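Side-chain contacts in acyl-CoA dehydrogenase (Geobacillus kaustophilus, PDB 2PG0), which probably catalyses the FAD-dependent introduction of a double bond at the alpha-beta position of acyl chains carried as thioesters: residues A[141-146]-A[152-157]; A[187-192]-A[239-244]; A[254-259]-A[331-336]; A[260-265]-A[352-357]. All coordinates share one frame; numbering follows the deposited sequence.

Interaction 1: A[141-146]-A[152-157]; sequences ISTTAV and YIVNGQ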
loop_
_atom_site.group_PDB
_atom_site.type_symbol
_atom_site.label_atom_id
_atom_site.label_comp_id
_atom_site.label_asym_id
_atom_site.label_seq_id
_atom_site.Cartn_x
_atom_site.Cartn_y
_atom_site.Cartn_z
ATOM N N ILE A 141 -20.365 15.473 -24.423
ATOM C CA ILE A 141 -21.394 14.614 -25.032
ATOM C C ILE A 141 -21.879 15.218 -26.353
ATOM O O ILE A 141 -21.873 16.441 -26.512
ATOM C CB ILE A 141 -22.592 14.366 -24.078
ATOM C CG1 ILE A 141 -23.208 15.687 -23.598
ATOM C CG2 ILE A 141 -22.166 13.472 -22.908
ATOM C CD1 ILE A 141 -24.601 15.535 -22.979
ATOM N N SER A 142 -22.276 14.375 -27.299
ATOM C CA SER A 142 -22.648 14.871 -28.619
ATOM C C SER A 142 -24.057 14.492 -29.096
ATOM O O SER A 142 -24.446 14.835 -30.220
ATOM C CB SER A 142 -21.586 14.482 -29.652
ATOM O OG SER A 142 -21.523 13.077 -29.815
ATOM N N THR A 143 -24.827 13.807 -28.245
ATOM C CA THR A 143 -26.245 13.551 -28.543
ATOM C C THR A 143 -26.947 14.897 -28.716
ATOM O O THR A 143 -26.845 15.763 -27.855
ATOM C CB THR A 143 -26.947 12.694 -27.443
ATOM O OG1 THR A 143 -26.346 11.391 -27.391
ATOM C CG2 THR A 143 -28.442 12.528 -27.741
ATOM N N THR A 144 -27.630 15.071 -29.846
ATOM C CA THR A 144 -28.306 16.327 -30.143
ATOM C C THR A 144 -29.824 16.200 -30.066
ATOM O O THR A 144 -30.389 15.140 -30.342
ATOM C CB THR A 144 -27.939 16.874 -31.548
ATOM O OG1 THR A 144 -28.308 15.918 -32.545
ATOM C CG2 THR A 144 -26.447 17.160 -31.647
ATOM N N ALA A 145 -30.466 17.298 -29.686
ATOM C CA ALA A 145 -31.917 17.420 -29.729
ATOM C C ALA A 145 -32.238 18.718 -30.451
ATOM O O ALA A 145 -32.029 19.802 -29.912
ATOM C CB ALA A 145 -32.502 17.424 -28.320
ATOM N N VAL A 146 -32.715 18.594 -31.686
ATOM C CA VAL A 146 -33.014 19.752 -32.517
ATOM C C VAL A 146 -34.523 19.965 -32.533
ATOM O O VAL A 146 -35.285 19.053 -32.860
ATOM C CB VAL A 146 -32.477 19.578 -33.961
ATOM C CG1 VAL A 146 -32.726 20.845 -34.793
ATOM C CG2 VAL A 146 -30.992 19.237 -33.944
ATOM N N TYR A 152 -38.728 17.544 -30.224
ATOM C CA TYR A 152 -37.274 17.513 -30.321
ATOM C C TYR A 152 -36.887 16.303 -31.158
ATOM O O TYR A 152 -37.359 15.191 -30.907
ATOM C CB TYR A 152 -36.629 17.384 -28.941
ATOM C CG TYR A 152 -36.635 18.643 -28.116
ATOM C CD1 TYR A 152 -35.678 19.637 -28.325
ATOM C CD2 TYR A 152 -37.579 18.834 -27.113
ATOM C CE1 TYR A 152 -35.674 20.796 -27.566
ATOM C CE2 TYR A 152 -37.583 19.990 -26.346
ATOM C CZ TYR A 152 -36.626 20.965 -26.580
ATOM O OH TYR A 152 -36.619 22.107 -25.823
ATOM N N ILE A 153 -36.042 16.522 -32.160
ATOM C CA ILE A 153 -35.511 15.425 -32.956
ATOM C C ILE A 153 -34.172 15.018 -32.339
ATOM O O ILE A 153 -33.217 15.802 -32.341
ATOM C CB ILE A 153 -35.348 15.797 -34.458
ATOM C CG1 ILE A 153 -36.645 16.394 -35.050
ATOM C CG2 ILE A 153 -34.856 14.594 -35.263
ATOM C CD1 ILE A 153 -37.924 15.599 -34.790
ATOM N N VAL A 154 -34.125 13.802 -31.793
ATOM C CA VAL A 154 -32.965 13.351 -31.015
ATOM C C VAL A 154 -32.097 12.358 -31.792
ATOM O O VAL A 154 -32.586 11.360 -32.337
ATOM C CB VAL A 154 -33.375 12.761 -29.633
ATOM C CG1 VAL A 154 -32.140 12.424 -28.791
ATOM C CG2 VAL A 154 -34.266 13.732 -28.879
ATOM N N ASN A 155 -30.802 12.658 -31.839
ATOM C CA ASN A 155 -29.832 11.807 -32.498
ATOM C C ASN A 155 -28.623 11.594 -31.604
ATOM O O ASN A 155 -28.040 12.551 -31.099
ATOM C CB ASN A 155 -29.408 12.418 -33.832
ATOM C CG ASN A 155 -30.425 12.186 -34.917
ATOM O OD1 ASN A 155 -30.546 11.082 -35.441
ATOM N ND2 ASN A 155 -31.166 13.234 -35.267
ATOM N N GLY A 156 -28.257 10.338 -31.398
ATOM C CA GLY A 156 -27.121 10.037 -30.538
ATOM C C GLY A 156 -27.161 8.639 -29.975
ATOM O O GLY A 156 -28.032 7.841 -30.318
ATOM N N GLN A 157 -26.195 8.348 -29.115
ATOM C CA GLN A 157 -26.052 7.030 -28.529
ATOM C C GLN A 157 -25.611 7.216 -27.088
ATOM O O GLN A 157 -24.761 8.060 -26.786
ATOM C CB GLN A 157 -25.029 6.206 -29.317
ATOM C CG GLN A 157 -24.803 4.784 -28.811
ATOM C CD GLN A 157 -23.849 3.990 -29.696
ATOM O OE1 GLN A 157 -23.677 4.300 -30.873
ATOM N NE2 GLN A 157 -23.245 2.948 -29.135
HETATM O O HOH W 1 -23.822 10.214 -29.170
HETATM O O HOH W 2 -30.887 15.713 -33.697
#

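Interaction 2: A[187-192]-A[239-244]; sequences ISLLVV and YYLMEK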
loop_
_atom_site.group_PDB
_atom_site.type_symbol
_atom_site.label_atom_id
_atom_site.label_comp_id
_atom_site.label_asym_id
_atom_site.label_seq_id
_atom_site.Cartn_x
_atom_site.Cartn_y
_atom_site.Cartn_z
ATOM N N ILE A 187 -26.446 22.005 -22.910
ATOM C CA ILE A 187 -27.010 20.734 -22.446
ATOM C C ILE A 187 -28.377 20.913 -21.778
ATOM O O ILE A 187 -28.587 21.836 -20.989
ATOM C CB ILE A 187 -26.046 19.972 -21.492
ATOM C CG1 ILE A 187 -24.726 19.645 -22.195
ATOM C CG2 ILE A 187 -26.694 18.682 -20.974
ATOM C CD1 ILE A 187 -23.638 19.087 -21.265
ATOM N N SER A 188 -29.292 20.006 -22.111
ATOM C CA SER A 188 -30.633 19.984 -21.549
ATOM C C SER A 188 -30.998 18.569 -21.145
ATOM O O SER A 188 -30.424 17.607 -21.656
ATOM C CB SER A 188 -31.641 20.483 -22.580
ATOM O OG SER A 188 -31.371 21.827 -22.934
ATOM N N LEU A 189 -31.954 18.446 -20.231
ATOM C CA LEU A 189 -32.495 17.141 -19.863
ATOM C C LEU A 189 -33.852 16.937 -20.523
ATOM O O LEU A 189 -34.732 17.784 -20.427
ATOM C CB LEU A 189 -32.581 16.974 -18.340
ATOM C CG LEU A 189 -31.268 17.125 -17.557
ATOM C CD1 LEU A 189 -31.481 16.821 -16.079
ATOM C CD2 LEU A 189 -30.148 16.257 -18.144
ATOM N N LEU A 190 -33.997 15.812 -21.210
ATOM C CA LEU A 190 -35.213 15.496 -21.938
ATOM C C LEU A 190 -35.685 14.093 -21.550
ATOM O O LEU A 190 -34.918 13.133 -21.615
ATOM C CB LEU A 190 -34.938 15.597 -23.443
ATOM C CG LEU A 190 -36.046 15.418 -24.482
ATOM C CD1 LEU A 190 -37.131 16.481 -24.340
ATOM C CD2 LEU A 190 -35.440 15.469 -25.870
ATOM N N VAL A 191 -36.941 13.981 -21.125
ATOM C CA VAL A 191 -37.503 12.678 -20.761
ATOM C C VAL A 191 -37.938 11.924 -22.018
ATOM O O VAL A 191 -38.756 12.422 -22.801
ATOM C CB VAL A 191 -38.692 12.820 -19.765
ATOM C CG1 VAL A 191 -39.327 11.461 -19.478
ATOM C CG2 VAL A 191 -38.236 13.492 -18.478
ATOM N N VAL A 192 -37.386 10.731 -22.217
ATOM C CA VAL A 192 -37.755 9.906 -23.364
ATOM C C VAL A 192 -38.574 8.715 -22.887
ATOM O O VAL A 192 -38.141 7.953 -22.023
ATOM C CB VAL A 192 -36.525 9.447 -24.185
ATOM C CG1 VAL A 192 -36.941 8.512 -25.327
ATOM C CG2 VAL A 192 -35.783 10.658 -24.746
ATOM N N TYR A 239 -26.358 21.951 -14.881
ATOM C CA TYR A 239 -26.552 22.405 -13.505
ATOM C C TYR A 239 -27.403 21.442 -12.684
ATOM O O TYR A 239 -27.092 21.188 -11.523
ATOM C CB TYR A 239 -27.144 23.819 -13.469
ATOM C CG TYR A 239 -26.270 24.832 -14.177
ATOM C CD1 TYR A 239 -25.063 25.254 -13.615
ATOM C CD2 TYR A 239 -26.632 25.343 -15.422
ATOM C CE1 TYR A 239 -24.241 26.171 -14.269
ATOM C CE2 TYR A 239 -25.816 26.266 -16.088
ATOM C CZ TYR A 239 -24.625 26.673 -15.502
ATOM O OH TYR A 239 -23.813 27.576 -16.149
ATOM N N TYR A 240 -28.464 20.909 -13.287
ATOM C CA TYR A 240 -29.291 19.900 -12.624
ATOM C C TYR A 240 -28.473 18.656 -12.291
ATOM O O TYR A 240 -28.570 18.119 -11.188
ATOM C CB TYR A 240 -30.496 19.512 -13.491
ATOM C CG TYR A 240 -31.356 20.677 -13.940
ATOM C CD1 TYR A 240 -31.662 21.730 -13.073
ATOM C CD2 TYR A 240 -31.877 20.717 -15.230
ATOM C CE1 TYR A 240 -32.453 22.795 -13.487
ATOM C CE2 TYR A 240 -32.667 21.780 -15.655
ATOM C CZ TYR A 240 -32.950 22.813 -14.780
ATOM O OH TYR A 240 -33.732 23.861 -15.202
ATOM N N LEU A 241 -27.676 18.208 -13.258
ATOM C CA LEU A 241 -26.809 17.042 -13.084
ATOM C C LEU A 241 -25.806 17.228 -11.947
ATOM O O LEU A 241 -25.696 16.369 -11.070
ATOM C CB LEU A 241 -26.087 16.694 -14.392
ATOM C CG LEU A 241 -26.950 16.266 -15.588
ATOM C CD1 LEU A 241 -26.112 16.197 -16.857
ATOM C CD2 LEU A 241 -27.662 14.931 -15.343
ATOM N N MET A 242 -25.094 18.356 -11.950
ATOM C CA MET A 242 -24.055 18.599 -10.941
ATOM C C MET A 242 -24.671 18.606 -9.539
ATOM O O MET A 242 -24.091 18.059 -8.593
ATOM C CB MET A 242 -23.283 19.901 -11.227
ATOM C CG MET A 242 -22.352 19.864 -12.467
ATOM S SD MET A 242 -21.131 18.510 -12.558
ATOM C CE MET A 242 -21.859 17.450 -13.808
ATOM N N GLU A 243 -25.864 19.191 -9.435
ATOM C CA GLU A 243 -26.626 19.262 -8.185
ATOM C C GLU A 243 -27.014 17.870 -7.652
ATOM O O GLU A 243 -26.763 17.551 -6.490
ATOM C CB GLU A 243 -27.873 20.132 -8.408
ATOM C CG GLU A 243 -28.766 20.373 -7.194
ATOM C CD GLU A 243 -30.023 21.183 -7.534
ATOM O OE1 GLU A 243 -30.021 21.911 -8.558
ATOM O OE2 GLU A 243 -31.028 21.089 -6.788
ATOM N N LYS A 244 -27.603 17.041 -8.510
ATOM C CA LYS A 244 -28.092 15.720 -8.098
ATOM C C LYS A 244 -26.995 14.664 -7.891
ATOM O O LYS A 244 -27.210 13.665 -7.201
ATOM C CB LYS A 244 -29.126 15.205 -9.099
ATOM C CG LYS A 244 -30.415 16.024 -9.150
ATOM C CD LYS A 244 -31.146 15.972 -7.825
ATOM C CE LYS A 244 -32.543 16.540 -7.933
ATOM N NZ LYS A 244 -33.132 16.699 -6.581
#

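Interaction 3: A[254-259]-A[331-336]; sequences IAAQTA and EMAKRV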
loop_
_atom_site.group_PDB
_atom_site.type_symbol
_atom_site.label_atom_id
_atom_site.label_comp_id
_atom_site.label_asym_id
_atom_site.label_seq_id
_atom_site.Cartn_x
_atom_site.Cartn_y
_atom_site.Cartn_z
ATOM N N ILE A 254 -22.863 4.346 0.027
ATOM C CA ILE A 254 -23.664 3.498 0.932
ATOM C C ILE A 254 -23.628 2.020 0.511
ATOM O O ILE A 254 -23.398 1.142 1.355
ATOM C CB ILE A 254 -25.122 4.008 1.074
ATOM C CG1 ILE A 254 -25.141 5.351 1.815
ATOM C CG2 ILE A 254 -26.001 2.967 1.797
ATOM C CD1 ILE A 254 -26.449 6.147 1.675
ATOM N N ALA A 255 -23.821 1.759 -0.783
ATOM C CA ALA A 255 -23.822 0.388 -1.317
ATOM C C ALA A 255 -22.456 -0.286 -1.204
ATOM O O ALA A 255 -22.355 -1.477 -0.896
ATOM C CB ALA A 255 -24.311 0.373 -2.774
ATOM N N ALA A 256 -21.394 0.473 -1.459
ATOM C CA ALA A 256 -20.053 -0.081 -1.324
ATOM C C ALA A 256 -19.705 -0.400 0.143
ATOM O O ALA A 256 -19.060 -1.420 0.426
ATOM C CB ALA A 256 -19.023 0.853 -1.948
ATOM N N GLN A 257 -20.139 0.459 1.063
ATOM C CA GLN A 257 -19.912 0.253 2.494
ATOM C C GLN A 257 -20.591 -1.048 2.931
ATOM O O GLN A 257 -19.983 -1.886 3.601
ATOM C CB GLN A 257 -20.431 1.446 3.311
ATOM C CG GLN A 257 -20.259 1.310 4.832
ATOM C CD GLN A 257 -18.810 1.223 5.267
ATOM O OE1 GLN A 257 -17.927 1.872 4.693
ATOM N NE2 GLN A 257 -18.555 0.404 6.283
ATOM N N THR A 258 -21.850 -1.202 2.533
ATOM C CA THR A 258 -22.607 -2.428 2.817
ATOM C C THR A 258 -21.960 -3.682 2.211
ATOM O O THR A 258 -21.899 -4.732 2.862
ATOM C CB THR A 258 -24.059 -2.304 2.331
ATOM O OG1 THR A 258 -24.642 -1.134 2.903
ATOM C CG2 THR A 258 -24.869 -3.517 2.767
ATOM N N ALA A 259 -21.482 -3.571 0.974
ATOM C CA ALA A 259 -20.818 -4.689 0.292
ATOM C C ALA A 259 -19.584 -5.145 1.070
ATOM O O ALA A 259 -19.378 -6.343 1.262
ATOM C CB ALA A 259 -20.449 -4.309 -1.142
ATOM N N GLU A 331 -12.720 1.991 -3.014
ATOM C CA GLU A 331 -11.382 1.376 -2.988
ATOM C C GLU A 331 -11.227 0.424 -1.804
ATOM O O GLU A 331 -10.656 -0.651 -1.949
ATOM C CB GLU A 331 -10.259 2.418 -2.977
ATOM C CG GLU A 331 -10.126 3.227 -4.266
ATOM C CD GLU A 331 -9.923 2.382 -5.538
ATOM O OE1 GLU A 331 -9.415 1.243 -5.468
ATOM O OE2 GLU A 331 -10.264 2.886 -6.627
ATOM N N MET A 332 -11.752 0.825 -0.645
ATOM C CA MET A 332 -11.691 0.006 0.565
ATOM C C MET A 332 -12.445 -1.312 0.364
ATOM O O MET A 332 -11.972 -2.369 0.758
ATOM C CB MET A 332 -12.290 0.769 1.739
ATOM C CG MET A 332 -11.881 0.248 3.091
ATOM S SD MET A 332 -13.078 0.822 4.303
ATOM C CE MET A 332 -14.451 -0.282 3.855
ATOM N N ALA A 333 -13.607 -1.236 -0.281
ATOM C CA ALA A 333 -14.419 -2.422 -0.521
ATOM C C ALA A 333 -13.726 -3.354 -1.518
ATOM O O ALA A 333 -13.796 -4.577 -1.388
ATOM C CB ALA A 333 -15.812 -2.025 -0.990
ATOM N N LYS A 334 -13.028 -2.772 -2.497
ATOM C CA LYS A 334 -12.214 -3.555 -3.431
ATOM C C LYS A 334 -11.108 -4.318 -2.705
ATOM O O LYS A 334 -10.863 -5.485 -3.001
ATOM C CB LYS A 334 -11.646 -2.657 -4.540
ATOM C CG LYS A 334 -12.671 -2.311 -5.622
ATOM C CD LYS A 334 -12.251 -1.091 -6.461
ATOM C CE LYS A 334 -10.996 -1.336 -7.273
ATOM N NZ LYS A 334 -10.516 -0.046 -7.901
ATOM N N ARG A 335 -10.469 -3.661 -1.733
ATOM C CA ARG A 335 -9.407 -4.289 -0.952
ATOM C C ARG A 335 -9.972 -5.400 -0.081
ATOM O O ARG A 335 -9.387 -6.468 0.036
ATOM C CB ARG A 335 -8.684 -3.261 -0.076
ATOM C CG ARG A 335 -7.833 -2.271 -0.861
ATOM C CD ARG A 335 -6.838 -1.559 0.061
ATOM N NE ARG A 335 -7.496 -0.803 1.123
ATOM C CZ ARG A 335 -8.043 0.403 0.974
ATOM N NH1 ARG A 335 -8.019 1.014 -0.202
ATOM N NH2 ARG A 335 -8.610 1.010 2.008
ATOM N N VAL A 336 -11.115 -5.133 0.539
ATOM C CA VAL A 336 -11.845 -6.167 1.268
ATOM C C VAL A 336 -12.110 -7.395 0.387
ATOM O O VAL A 336 -11.850 -8.518 0.803
ATOM C CB VAL A 336 -13.141 -5.599 1.897
ATOM C CG1 VAL A 336 -14.047 -6.735 2.413
ATOM C CG2 VAL A 336 -12.782 -4.623 3.025
#

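Interaction 4: A[260-265]-A[352-357]; sequences AEVMFS and EYEIAR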
loop_
_atom_site.group_PDB
_atom_site.type_symbol
_atom_site.label_atom_id
_atom_site.label_comp_id
_atom_site.label_asym_id
_atom_site.label_seq_id
_atom_site.Cartn_x
_atom_site.Cartn_y
_atom_site.Cartn_z
ATOM N N ALA A 260 -18.783 -4.183 1.533
ATOM C CA ALA A 260 -17.601 -4.467 2.360
ATOM C C ALA A 260 -17.988 -5.203 3.653
ATOM O O ALA A 260 -17.357 -6.201 4.025
ATOM C CB ALA A 260 -16.862 -3.174 2.687
ATOM N N GLU A 261 -19.020 -4.697 4.326
ATOM C CA GLU A 261 -19.547 -5.305 5.563
ATOM C C GLU A 261 -20.006 -6.747 5.334
ATOM O O GLU A 261 -19.710 -7.639 6.146
ATOM C CB GLU A 261 -20.672 -4.437 6.152
ATOM C CG GLU A 261 -20.157 -3.161 6.829
ATOM C CD GLU A 261 -21.210 -2.060 7.001
ATOM O OE1 GLU A 261 -22.359 -2.214 6.538
ATOM O OE2 GLU A 261 -20.875 -1.019 7.600
ATOM N N VAL A 262 -20.714 -6.970 4.231
ATOM C CA VAL A 262 -21.155 -8.316 3.826
ATOM C C VAL A 262 -19.968 -9.237 3.569
ATOM O O VAL A 262 -19.930 -10.369 4.060
ATOM C CB VAL A 262 -22.083 -8.277 2.569
ATOM C CG1 VAL A 262 -22.335 -9.690 2.013
ATOM C CG2 VAL A 262 -23.411 -7.590 2.901
ATOM N N MET A 263 -19.003 -8.753 2.789
ATOM C CA MET A 263 -17.833 -9.558 2.443
ATOM C C MET A 263 -16.978 -9.906 3.668
ATOM O O MET A 263 -16.442 -11.021 3.766
ATOM C CB MET A 263 -17.007 -8.869 1.342
ATOM C CG MET A 263 -17.645 -9.011 -0.045
ATOM S SD MET A 263 -16.667 -8.329 -1.432
ATOM C CE MET A 263 -16.826 -6.576 -1.093
ATOM N N PHE A 264 -16.871 -8.965 4.607
ATOM C CA PHE A 264 -16.160 -9.209 5.862
ATOM C C PHE A 264 -16.831 -10.335 6.652
ATOM O O PHE A 264 -16.163 -11.255 7.135
ATOM C CB PHE A 264 -16.075 -7.925 6.696
ATOM C CG PHE A 264 -15.438 -8.120 8.041
ATOM C CD1 PHE A 264 -14.059 -8.113 8.172
ATOM C CD2 PHE A 264 -16.224 -8.331 9.176
ATOM C CE1 PHE A 264 -13.463 -8.301 9.420
ATOM C CE2 PHE A 264 -15.636 -8.525 10.430
ATOM C CZ PHE A 264 -14.256 -8.505 10.549
ATOM N N SER A 265 -18.156 -10.263 6.760
ATOM C CA SER A 265 -18.926 -11.277 7.485
ATOM C C SER A 265 -18.742 -12.664 6.861
ATOM O O SER A 265 -18.541 -13.647 7.574
ATOM C CB SER A 265 -20.407 -10.900 7.547
ATOM O OG SER A 265 -21.126 -11.890 8.272
ATOM N N GLU A 352 -19.852 -21.357 -6.904
ATOM C CA GLU A 352 -20.747 -21.908 -5.886
ATOM C C GLU A 352 -20.632 -21.180 -4.544
ATOM O O GLU A 352 -21.551 -21.238 -3.731
ATOM C CB GLU A 352 -20.519 -23.411 -5.710
ATOM C CG GLU A 352 -21.068 -24.255 -6.864
ATOM C CD GLU A 352 -20.641 -25.710 -6.769
ATOM O OE1 GLU A 352 -21.070 -26.396 -5.814
ATOM O OE2 GLU A 352 -19.863 -26.167 -7.645
ATOM N N TYR A 353 -19.508 -20.497 -4.310
ATOM C CA TYR A 353 -19.348 -19.672 -3.111
ATOM C C TYR A 353 -19.728 -18.220 -3.396
ATOM O O TYR A 353 -19.297 -17.644 -4.402
ATOM C CB TYR A 353 -17.918 -19.764 -2.564
ATOM C CG TYR A 353 -17.660 -21.034 -1.771
ATOM C CD1 TYR A 353 -17.593 -22.275 -2.408
ATOM C CD2 TYR A 353 -17.488 -20.995 -0.386
ATOM C CE1 TYR A 353 -17.360 -23.436 -1.694
ATOM C CE2 TYR A 353 -17.260 -22.159 0.340
ATOM C CZ TYR A 353 -17.199 -23.374 -0.323
ATOM O OH TYR A 353 -16.966 -24.539 0.383
ATOM N N GLU A 354 -20.534 -17.640 -2.503
ATOM C CA GLU A 354 -21.060 -16.278 -2.678
ATOM C C GLU A 354 -19.971 -15.213 -2.858
ATOM O O GLU A 354 -20.165 -14.242 -3.600
ATOM C CB GLU A 354 -21.947 -15.909 -1.494
ATOM C CG GLU A 354 -22.695 -14.605 -1.653
ATOM C CD GLU A 354 -23.502 -14.260 -0.422
ATOM O OE1 GLU A 354 -24.262 -15.131 0.062
ATOM O OE2 GLU A 354 -23.374 -13.125 0.064
ATOM N N ILE A 355 -18.838 -15.388 -2.178
ATOM C CA ILE A 355 -17.734 -14.424 -2.285
ATOM C C ILE A 355 -17.250 -14.186 -3.720
ATOM O O ILE A 355 -16.837 -13.073 -4.045
ATOM C CB ILE A 355 -16.541 -14.740 -1.329
ATOM C CG1 ILE A 355 -15.635 -13.512 -1.171
ATOM C CG2 ILE A 355 -15.748 -15.959 -1.785
ATOM C CD1 ILE A 355 -16.365 -12.283 -0.612
ATOM N N ALA A 356 -17.313 -15.212 -4.570
ATOM C CA ALA A 356 -16.891 -15.075 -5.970
ATOM C C ALA A 356 -17.685 -13.967 -6.668
ATOM O O ALA A 356 -17.113 -13.089 -7.332
ATOM C CB ALA A 356 -17.043 -16.400 -6.712
ATOM N N ARG A 357 -19.005 -14.018 -6.504
ATOM C CA ARG A 357 -19.920 -13.041 -7.087
ATOM C C ARG A 357 -19.719 -11.641 -6.497
ATOM O O ARG A 357 -19.679 -10.649 -7.231
ATOM C CB ARG A 357 -21.341 -13.514 -6.841
ATOM C CG ARG A 357 -22.426 -12.683 -7.406
ATOM C CD ARG A 357 -23.662 -13.057 -6.611
ATOM N NE ARG A 357 -23.913 -12.034 -5.639
ATOM C CZ ARG A 357 -24.690 -12.131 -4.568
ATOM N NH1 ARG A 357 -25.315 -13.265 -4.228
ATOM N NH2 ARG A 357 -24.818 -11.052 -3.828
#

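Interaction 1: A[141-146]-A[152-157]
A beta hairpin of the middle beta domain pairs Thr144 to Val146 with Ile153 to Asn155. Strand 144-148 runs antiparallel to strand 151-161. Thr144 with Asn155 and Val146 with Ile153 are hydrogen-bonded pairs; Ala145 with Val154 is the non-hydrogen-bonded pair between them. Four backbone bonds hold the strands. The shortest runs from Ile153 N to Val146 O, 2.7 Å, nearly straight at 176° at the hydrogen. Thr144 O also takes a CH contact from Val154 CA at 3.2 Å.

The two faces of the hairpin differ. Ala145 and Val154 lie on the buried face, where both side chains touch Leu190 of strand 187-193. Ala145 CB packs 3.9 Å from Tyr152 CD1, and the ring meets it obliquely. The hydroxyl of Tyr152 reaches Glu234. Thr144, Val146, Ile153 and Asn155 occupy the more exposed face. There a water joins Thr144 OG1, Ile153 O and Asn155 ND2. The water lies 2.7 Å from Ile153 O and donates to it. Asn155 OD1 is held by the backbone N of Asp222, so both ends of this amide have partners.

Thr143 stands just before the strand, and its side chain is about 10 Å from the bound FAD. Its OG1 is bonded to Glu131, which also accepts from Ser142 N. The chi1 of -64° puts CG2 anti to the backbone N and brings it 3.8 Å from Val154 CG1. The same rotation sets Thr143 OG1 beside the backbone of Gly156, 3.5 Å from its CA.

Interaction 2: A[187-192]-A[239-244]
Tyr240 O accepts the backbone N of Lys244 at 3.0 Å, an ordinary bond of helix 237-273. The side chain on the same residue packs against Leu189. Leu189 CD1 lies 3.9 Å from Tyr240 CB. It meets the phenol ring at its edge, near the ring plane, with CD2 of the ring 4.0 Å away. The tyrosine hydroxyl is bonded to the backbone N of Glu233, which helps to fix the ring.

The other methyl of Leu189, CD2, is 4.0 Å from Leu241 CD2. One leucine therefore splits its two branches between consecutive residues of the helix. Here the beta domain of the acyl-CoA dehydrogenase fold meets the C-terminal helical domain. Strand 187-193 belongs to a mixed sheet, and the first turns of helix 237-273 lie against one of its faces. Tyr101 of helix 89-105 touches Leu189 and Leu241, so the N-terminal helical domain joins the same apolar patch.

With chi1 at -63°, Leu241 CG lies beside the backbone N, and its CD2 branch meets Leu189. The Leu241 side chain comes within about 4 Å of those of Ile127 and Met129, which bind FAD. The cofactor itself is about 8 Å away.

Interaction 3: A[254-259]-A[331-336]
Ala256 and Gln257 of helix 237-273 meet Ala333 and Met332 of helix 319-343 inside the C-terminal helical bundle typical of acyl-CoA dehydrogenases. At the start of the first segment, Ile254 O accepts two bonds from one residue. Thr258 N and Thr258 OG1 reach Ile254 O from opposite faces of its plane, each at 3.0 Å. The threonine hydroxyl is thus tied back to its own helix, one turn earlier.

Ala256 marks the closest backbone approach, with its CA 6.2 Å from that of Ala333. Small side chains allow this. Ala333 CB rests 3.6 Å from Ala256 O, while the CB atoms of Ala256 and Ala333 are 4.4 Å apart. No hydrogen bond joins the two segments here, and the contact is one of packing.

Gln257 starts out away from the other helix. A bend at chi2, 63°, turns its amide back, and OE1 comes 4.2 Å from Met332 CE. The amide NE2 is bonded to Glu261 OE2 and to Ile298 O, and these bonds fix the rotation that leaves OE1 on the methionine side. Met332 is itself bent at chi3, 74°, which carries its methyl toward the glutamine.

Ala259 meets Ile362, which packs on Ala333 too and so links the two helices. Lys334, on a flank of helix 319-343, touches Gln342 of a second subunit. Lys334 NZ forms a salt bridge to Glu331 OE1 at 3.0 Å, arriving on the syn side, 25° out of the carboxylate plane.

Interaction 4: A[260-265]-A[352-357]
Met263 and Ile355 join the long helix 237-273 to the short helix 354-361 in the C-terminal helical domain of the acyl-CoA dehydrogenase fold. The two side chains cross at about a right angle. Ile355 first leaves its backbone to one side of helix 237-273. Its CG1 is anti to the backbone N, and a chi2 of 59° then folds CD1 inward. Ile355 CD1 settles against the flank of the methionine, 3.6 Å from Met263 CG and 4.0 Å from Met263 SD.

Met263 runs straight through chi2, -176°, and bends only at chi3. CB, CG and SD thus form one side for CD1 to rest on. The same methionine touches Val336 and Ala337 of helix 319-343. Ile355 packs on Ala340 of that helix as well, so the contact fills an angle between three helices.

A second, looser pair lies beside it. Glu354 is extended beyond CG and crosses Val262 at about a right angle. Its carboxylate has its polar partner in Arg358, through a salt bridge from OE2. Leu266 of the long helix also touches Glu354. On the side of Val262, Glu354 OE2 lies 4.1 Å from Val262 CG1.

Overall arrangement
Interactions 1 and 2 adjoin in the beta domain, their centres 14 Å apart. Leu190 of strand 187-193 bridges them: its CD1 is 3.7 Å from Tyr152 CD2. Interactions 3 and 4 adjoin in the helical domain, 11 Å between centres, with Met263 CE 3.6 Å from Ala333 O. Helix 237-273 connects the two groups, since interactions 2, 3 and 4 all use it. Interaction 2 lies about 28 Å from interaction 3, centre to centre, across the middle of the chain. Nearest to a bound FAD is interaction 2, about 8 Å from the Leu241 side chain; the corresponding distances are about 10, 13 and 11 Å for Thr143, Ala256 and Ile355.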